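Local coordinates for response regulator receiver protein (Desulfuromonas acetoxidans, PDB 2ZAY), which probably acts in two-component signal transduction as the receiver domain of a longer response regulator, at residues 14-19 with 60-65; 107-112 with 116-121; 43-48 with 68-73. All coordinates share one frame; numbering follows the deposited sequence.

Interaction 1. Residues 14-19 with 60-65; sequences VDTQLP and ANMPKI
Thr-16 sets its methyl, CG2, at a slant across the Met-62 side chain, 3.8 Å from CG of Met-62, and the same methyl reaches CD of the Pro-63 ring at 3.9 Å. Deeper in, Val-14 presents CG1 to the thioether of Met-62, crossing it at about a right angle, with SD 4.0 Å from Val-14 CG1. Met-62 runs extended through CG and then bends at chi3 (-74°), which brings its terminal CE down beside that same valine methyl. No hydrogen bond joins residues 14-19 to 60-65; the contact is apolar, with the methionine and valine buried and the threonine and proline at the surface. Both loops leave the C-terminal ends of neighbouring parallel strands, 9-14 and 55-59, where receiver domains carry their acidic phosphorylation pocket. Glu-59, at the end of strand 55-59, is hydrogen-bonded through OE2 to Thr-16 OG1, and it probably occupies the place of the usual phosphoacceptor aspartate. Loop 14-19 itself is shaped by an Asx turn: Gln-17 N donates to Asp-15 OD2 over 2.9 Å, meeting it on the anti side and out of the carboxylate plane. Asp-15 OD1 meanwhile forms a salt bridge with Lys-111, and Ala-41 of helix 41-51 packs against Met-62.

Interaction 2. Residues 107-112 with 116-121; sequences DFIAKP and IRLSAR
Asp-107 and Arg-121 meet nearly crosswise, with the carboxylate and guanidinium planes turned 66° against each other. The salt bridge is therefore one-pronged: Arg-121 NH1 donates to the syn lone pair of Asp-107 OD2 at 3.0 Å, with an N-H...O angle of 154°, and the oxygen sits slightly off the guanidinium plane. A water tightens the same corner, donating to Asp-107 OD2 at 2.6 Å and also to the backbone carbonyl O of Arg-121. The other oxygen, Asp-107 OD1, accepts from Phe-108 N over 2.7 Å, which helps fix the rotation of the carboxylate. Were Asp-107 exchanged for an alanine, the Arg-121 guanidinium would probably lose this mate and be less restrained, and the water would lack one of its two acceptors.

Below the charged pair lies an apolar layer. Ile-109, its CG1 beside the backbone N (chi1 -54°), extends CD1 toward the helix, where it touches Leu-118 CD1 at 3.6 Å in a right-angled crossing. Ile-109 CD1 also lies 3.8 Å from Arg-121 CB, the two side chains sliding past each other in opposite directions. Leu-118 also packs on Leu-28 of helix 22-31. Strand 107-110 lies at the sheet edge, and helix 115-129 runs back almost exactly antiparallel to it, their local axes 10.3 Å apart: the last beta-alpha unit of the CheY-like receiver fold.

Interaction 3. Residues 43-48 with 68-73; sequences EAVPVA and MDLFNS
The carbonyl oxygen Asp-69 O is gripped twice by Ser-73, the residue whose CB meets Val-45 across the helix pair. Ser-73 N makes the regular helical bond to Asp-69 O at 2.9 Å, while Ser-73 OG donates to the same oxygen at 3.0 Å; the two come from opposite faces of the carbonyl plane, the hydroxyl from well above it. With its hydroxyl folded back onto its own helix, Ser-73 offers just carbon to the neighbour, its CB lying 4.0 Å from Val-45 CG2.

That valine methyl is wedged between two partners. Besides Ser-73 it presses on Leu-70, whose CD1 is 3.4 Å from Val-45 CG2, tighter than usual van der Waals contact. Leu-70 leaves its helix with CG anti to the backbone N (chi1 177°), a torsion that carries its branched end across to the other helix, where CD1 and CD2 straddle Ala-44 CB, each 4.1 Å from it. Val-14 of strand 9-14 lies against both Ala-44 and Leu-70, closing the group from the sheet side.

Helix 41-51 kinks at Pro-46, whose N lacks a bond to the preceding turn. The local axes run the same way, 10.2 Å apart and crossing at -30°, as two neighbouring helices on one face of the parallel sheet in the CheY-like receiver domain.

Overall arrangement
Interactions 1 and 3 are neighbours, their centres about 12 Å apart, and Val-14 belongs to both environments: its CG2 lies 3.7 Å from Ala-44 CB and 3.9 Å from Leu-70 CD2, while its other methyl faces interaction 1. The helix pair thus packs on the end of strand 9-14, next to the loops of interaction 1. Interaction 2 stands farther off, about 16 Å between centres from interaction 1, yet its segment 107-112 reaches that loop site through a salt bridge, Lys-111 NZ lying 3.0 Å from Asp-15 OD1. Asp-15, Lys-111 and Glu-59 probably mark the receiver pocket. Interactions 2 and 3, about 20 Å apart between centres, lie on opposite sides of the chain's centre and do not touch.

Interaction 1. Residues 14-19 with 60-65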
# COMPACT_ATOMS: atom_id res chain seq x y z
N VAL A 14 4.96 -1.15 -1.04
CA VAL A 14 6.14 -0.90 -0.20
C VAL A 14 6.17 -1.95 0.92
O VAL A 14 5.26 -2.02 1.74
CB VAL A 14 6.07 0.50 0.47
CG1 VAL A 14 7.43 0.85 1.07
CG2 VAL A 14 5.64 1.55 -0.54
N ASP A 15 7.22 -2.77 0.96
CA ASP A 15 7.33 -3.81 1.99
C ASP A 15 8.81 -4.14 2.20
O ASP A 15 9.59 -4.12 1.24
CB ASP A 15 6.58 -5.07 1.54
CG ASP A 15 6.31 -6.03 2.69
OD1 ASP A 15 5.28 -5.88 3.37
OD2 ASP A 15 7.15 -6.93 2.93
N THR A 16 9.19 -4.44 3.43
CA THR A 16 10.58 -4.75 3.73
C THR A 16 10.99 -6.18 3.35
O THR A 16 12.16 -6.54 3.41
CB THR A 16 10.92 -4.50 5.23
OG1 THR A 16 10.01 -5.23 6.06
CG2 THR A 16 10.81 -3.01 5.55
N GLN A 17 10.01 -7.00 2.97
CA GLN A 17 10.30 -8.37 2.55
C GLN A 17 9.45 -8.69 1.32
O GLN A 17 8.58 -9.57 1.35
CB GLN A 17 10.03 -9.36 3.69
CG GLN A 17 8.61 -9.40 4.20
CD GLN A 17 8.51 -10.02 5.58
OE1 GLN A 17 9.16 -9.57 6.53
NE2 GLN A 17 7.70 -11.07 5.71
N LEU A 18 9.73 -7.97 0.24
CA LEU A 18 9.04 -8.14 -1.03
C LEU A 18 9.05 -9.58 -1.55
O LEU A 18 8.07 -10.03 -2.16
CB LEU A 18 9.64 -7.20 -2.08
CG LEU A 18 9.31 -5.71 -1.89
CD1 LEU A 18 10.17 -4.86 -2.82
CD2 LEU A 18 7.83 -5.48 -2.18
N PRO A 19 10.16 -10.31 -1.35
CA PRO A 19 10.21 -11.69 -1.83
C PRO A 19 9.05 -12.53 -1.29
O PRO A 19 8.53 -13.41 -1.97
CB PRO A 19 11.56 -12.17 -1.32
CG PRO A 19 12.40 -10.94 -1.41
CD PRO A 19 11.47 -9.88 -0.84
N ALA A 60 2.70 -1.86 7.37
CA ALA A 60 2.46 -0.94 8.47
C ALA A 60 3.67 -0.74 9.37
O ALA A 60 4.08 0.38 9.64
CB ALA A 60 1.28 -1.42 9.30
N ASN A 61 4.25 -1.85 9.81
CA ASN A 61 5.41 -1.77 10.69
C ASN A 61 6.73 -2.07 9.99
O ASN A 61 7.07 -3.22 9.76
CB ASN A 61 5.20 -2.74 11.86
CG ASN A 61 3.87 -2.52 12.56
OD1 ASN A 61 3.67 -1.51 13.23
ND2 ASN A 61 2.94 -3.46 12.38
N MET A 62 7.45 -1.00 9.63
CA MET A 62 8.75 -1.12 8.97
C MET A 62 9.78 -0.42 9.87
O MET A 62 9.49 0.62 10.46
CB MET A 62 8.74 -0.43 7.59
CG MET A 62 7.78 -1.04 6.58
SD MET A 62 7.94 -0.35 4.90
CE MET A 62 7.16 1.29 5.12
N PRO A 63 10.98 -1.00 9.99
CA PRO A 63 12.01 -0.39 10.83
C PRO A 63 12.45 0.97 10.29
O PRO A 63 12.41 1.20 9.09
CB PRO A 63 13.14 -1.42 10.81
CG PRO A 63 12.99 -2.05 9.46
CD PRO A 63 11.49 -2.23 9.35
N LYS A 64 12.85 1.86 11.20
CA LYS A 64 13.30 3.20 10.83
C LYS A 64 12.11 4.07 10.42
O LYS A 64 11.72 4.97 11.16
CB LYS A 64 14.32 3.14 9.68
CG LYS A 64 15.53 2.26 9.96
CD LYS A 64 16.39 2.81 11.09
CE LYS A 64 17.58 1.91 11.37
NZ LYS A 64 18.45 2.44 12.46
N ILE A 65 11.54 3.79 9.25
CA ILE A 65 10.39 4.54 8.76
C ILE A 65 9.19 3.60 8.59
O ILE A 65 9.22 2.66 7.81
CB ILE A 65 10.70 5.21 7.41
CG1 ILE A 65 12.04 5.95 7.50
CG2 ILE A 65 9.59 6.20 7.07
CD1 ILE A 65 12.41 6.71 6.24

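Interaction 2. Residues 107-112 with 116-121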
# COMPACT_ATOMS: atom_id res chain seq x y z
N ASP A 107 -7.83 1.32 3.66
CA ASP A 107 -8.17 -0.05 4.02
C ASP A 107 -7.03 -0.65 4.83
O ASP A 107 -5.94 -0.08 4.91
CB ASP A 107 -8.45 -0.92 2.78
CG ASP A 107 -9.44 -2.06 3.07
OD1 ASP A 107 -9.57 -2.46 4.25
OD2 ASP A 107 -10.08 -2.56 2.12
N PHE A 108 -7.29 -1.80 5.44
CA PHE A 108 -6.30 -2.50 6.26
C PHE A 108 -6.43 -3.99 5.99
O PHE A 108 -7.52 -4.56 6.09
CB PHE A 108 -6.57 -2.22 7.74
CG PHE A 108 -5.63 -2.91 8.68
CD1 PHE A 108 -4.45 -2.30 9.09
CD2 PHE A 108 -5.92 -4.20 9.14
CE1 PHE A 108 -3.57 -2.94 9.96
CE2 PHE A 108 -5.05 -4.86 10.01
CZ PHE A 108 -3.87 -4.22 10.43
N ILE A 109 -5.31 -4.63 5.64
CA ILE A 109 -5.32 -6.05 5.33
C ILE A 109 -4.28 -6.79 6.16
O ILE A 109 -3.10 -6.44 6.14
CB ILE A 109 -5.01 -6.29 3.84
CG1 ILE A 109 -5.98 -5.48 2.98
CG2 ILE A 109 -5.13 -7.79 3.52
CD1 ILE A 109 -5.68 -5.56 1.49
N ALA A 110 -4.72 -7.81 6.87
CA ALA A 110 -3.82 -8.60 7.70
C ALA A 110 -3.06 -9.64 6.90
O ALA A 110 -3.63 -10.33 6.05
CB ALA A 110 -4.61 -9.29 8.81
N LYS A 111 -1.76 -9.74 7.15
CA LYS A 111 -0.92 -10.73 6.50
C LYS A 111 -1.22 -12.05 7.22
O LYS A 111 -1.74 -12.04 8.33
CB LYS A 111 0.57 -10.39 6.68
CG LYS A 111 1.09 -9.22 5.85
CD LYS A 111 2.53 -8.91 6.24
CE LYS A 111 3.36 -8.41 5.06
NZ LYS A 111 2.83 -7.17 4.44
N PRO A 112 -0.92 -13.20 6.59
CA PRO A 112 -0.31 -13.33 5.26
C PRO A 112 -1.29 -12.85 4.20
O PRO A 112 -2.50 -12.94 4.36
CB PRO A 112 -0.01 -14.82 5.16
CG PRO A 112 -1.09 -15.44 5.99
CD PRO A 112 -1.12 -14.53 7.19
N ILE A 116 -6.25 -13.35 -3.96
CA ILE A 116 -7.66 -13.16 -4.31
C ILE A 116 -8.28 -12.03 -3.48
O ILE A 116 -9.01 -11.19 -4.00
CB ILE A 116 -8.48 -14.46 -4.10
CG1 ILE A 116 -7.98 -15.55 -5.04
CG2 ILE A 116 -9.96 -14.19 -4.34
CD1 ILE A 116 -8.68 -16.90 -4.85
N ARG A 117 -7.95 -12.03 -2.19
CA ARG A 117 -8.45 -11.03 -1.26
C ARG A 117 -7.85 -9.66 -1.59
O ARG A 117 -8.56 -8.65 -1.65
CB ARG A 117 -8.08 -11.44 0.17
CG ARG A 117 -8.66 -10.57 1.27
CD ARG A 117 -8.59 -11.31 2.61
NE ARG A 117 -9.19 -12.64 2.52
CZ ARG A 117 -9.36 -13.46 3.54
NH1 ARG A 117 -8.98 -13.11 4.76
NH2 ARG A 117 -9.92 -14.65 3.35
N LEU A 118 -6.54 -9.63 -1.81
CA LEU A 118 -5.86 -8.37 -2.11
C LEU A 118 -6.38 -7.74 -3.40
O LEU A 118 -6.63 -6.54 -3.45
CB LEU A 118 -4.35 -8.61 -2.23
CG LEU A 118 -3.51 -7.37 -2.51
CD1 LEU A 118 -3.74 -6.32 -1.42
CD2 LEU A 118 -2.04 -7.76 -2.55
N SER A 119 -6.55 -8.56 -4.43
CA SER A 119 -7.05 -8.07 -5.71
C SER A 119 -8.41 -7.40 -5.56
O SER A 119 -8.62 -6.29 -6.04
CB SER A 119 -7.16 -9.23 -6.70
OG SER A 119 -7.73 -8.79 -7.92
N ALA A 120 -9.34 -8.09 -4.90
CA ALA A 120 -10.68 -7.55 -4.69
C ALA A 120 -10.66 -6.26 -3.86
O ALA A 120 -11.43 -5.34 -4.12
CB ALA A 120 -11.55 -8.60 -4.00
N ARG A 121 -9.79 -6.21 -2.86
CA ARG A 121 -9.67 -5.04 -1.98
C ARG A 121 -9.18 -3.82 -2.76
O ARG A 121 -9.66 -2.70 -2.56
CB ARG A 121 -8.72 -5.35 -0.82
CG ARG A 121 -9.31 -6.29 0.23
CD ARG A 121 -10.19 -5.53 1.20
NE ARG A 121 -10.94 -6.39 2.11
CZ ARG A 121 -11.80 -5.93 3.01
NH1 ARG A 121 -12.00 -4.62 3.11
NH2 ARG A 121 -12.47 -6.76 3.79
O HOH W 1 -11.44 -2.56 -0.12

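Interaction 3. Residues 43-48 with 68-73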
# COMPACT_ATOMS: atom_id res chain seq x y z
N GLU A 43 12.79 5.17 -0.38
CA GLU A 43 12.67 5.32 -1.83
C GLU A 43 11.22 5.50 -2.26
O GLU A 43 10.95 6.13 -3.28
CB GLU A 43 13.27 4.10 -2.56
CG GLU A 43 12.65 2.76 -2.20
CD GLU A 43 13.03 1.67 -3.19
OE1 GLU A 43 12.89 0.47 -2.86
OE2 GLU A 43 13.45 2.01 -4.32
N ALA A 44 10.29 4.97 -1.47
CA ALA A 44 8.86 5.06 -1.78
C ALA A 44 8.31 6.46 -2.03
O ALA A 44 7.57 6.66 -2.98
CB ALA A 44 8.05 4.38 -0.67
N VAL A 45 8.66 7.42 -1.17
CA VAL A 45 8.14 8.78 -1.34
C VAL A 45 8.52 9.44 -2.67
O VAL A 45 7.65 9.87 -3.43
CB VAL A 45 8.58 9.69 -0.16
CG1 VAL A 45 8.06 11.10 -0.39
CG2 VAL A 45 8.03 9.14 1.15
N PRO A 46 9.83 9.55 -2.96
CA PRO A 46 10.22 10.18 -4.23
C PRO A 46 9.66 9.40 -5.43
O PRO A 46 9.26 9.99 -6.44
CB PRO A 46 11.75 10.12 -4.18
CG PRO A 46 12.04 10.19 -2.70
CD PRO A 46 11.01 9.23 -2.14
N VAL A 47 9.64 8.08 -5.32
CA VAL A 47 9.10 7.25 -6.40
C VAL A 47 7.61 7.55 -6.59
O VAL A 47 7.14 7.66 -7.72
CB VAL A 47 9.29 5.74 -6.11
CG1 VAL A 47 8.55 4.91 -7.15
CG2 VAL A 47 10.77 5.39 -6.14
N ALA A 48 6.88 7.69 -5.49
CA ALA A 48 5.45 7.98 -5.60
C ALA A 48 5.22 9.31 -6.28
O ALA A 48 4.36 9.44 -7.15
CB ALA A 48 4.81 7.98 -4.22
N MET A 68 3.01 4.37 8.77
CA MET A 68 2.34 5.60 9.22
C MET A 68 3.20 6.82 8.87
O MET A 68 2.67 7.88 8.56
CB MET A 68 2.08 5.57 10.73
CG MET A 68 0.94 4.65 11.15
SD MET A 68 0.54 4.77 12.92
CE MET A 68 1.97 3.95 13.62
N ASP A 69 4.52 6.65 8.93
CA ASP A 69 5.44 7.74 8.60
C ASP A 69 5.33 8.03 7.11
O ASP A 69 5.31 9.19 6.69
CB ASP A 69 6.89 7.36 8.91
CG ASP A 69 7.16 7.27 10.40
OD1 ASP A 69 6.66 8.14 11.14
OD2 ASP A 69 7.88 6.33 10.83
N LEU A 70 5.24 6.96 6.32
CA LEU A 70 5.11 7.10 4.87
C LEU A 70 3.78 7.79 4.56
O LEU A 70 3.73 8.71 3.74
CB LEU A 70 5.13 5.72 4.20
CG LEU A 70 4.92 5.69 2.67
CD1 LEU A 70 5.94 6.60 2.01
CD2 LEU A 70 5.05 4.26 2.14
N PHE A 71 2.72 7.34 5.22
CA PHE A 71 1.41 7.94 5.02
C PHE A 71 1.48 9.46 5.25
O PHE A 71 1.00 10.25 4.44
CB PHE A 71 0.39 7.34 5.99
CG PHE A 71 -1.01 7.85 5.79
CD1 PHE A 71 -1.86 7.23 4.87
CD2 PHE A 71 -1.48 8.94 6.51
CE1 PHE A 71 -3.17 7.70 4.68
CE2 PHE A 71 -2.78 9.41 6.34
CZ PHE A 71 -3.63 8.79 5.42
N ASN A 72 2.09 9.86 6.37
CA ASN A 72 2.21 11.28 6.69
C ASN A 72 3.06 12.04 5.68
O ASN A 72 2.74 13.17 5.32
CB ASN A 72 2.80 11.48 8.09
CG ASN A 72 1.86 11.01 9.20
OD1 ASN A 72 0.64 11.06 9.06
ND2 ASN A 72 2.44 10.57 10.31
N SER A 73 4.15 11.42 5.22
CA SER A 73 5.03 12.07 4.25
C SER A 73 4.30 12.30 2.92
O SER A 73 4.49 13.33 2.27
CB SER A 73 6.28 11.23 4.02
OG SER A 73 7.05 11.17 5.20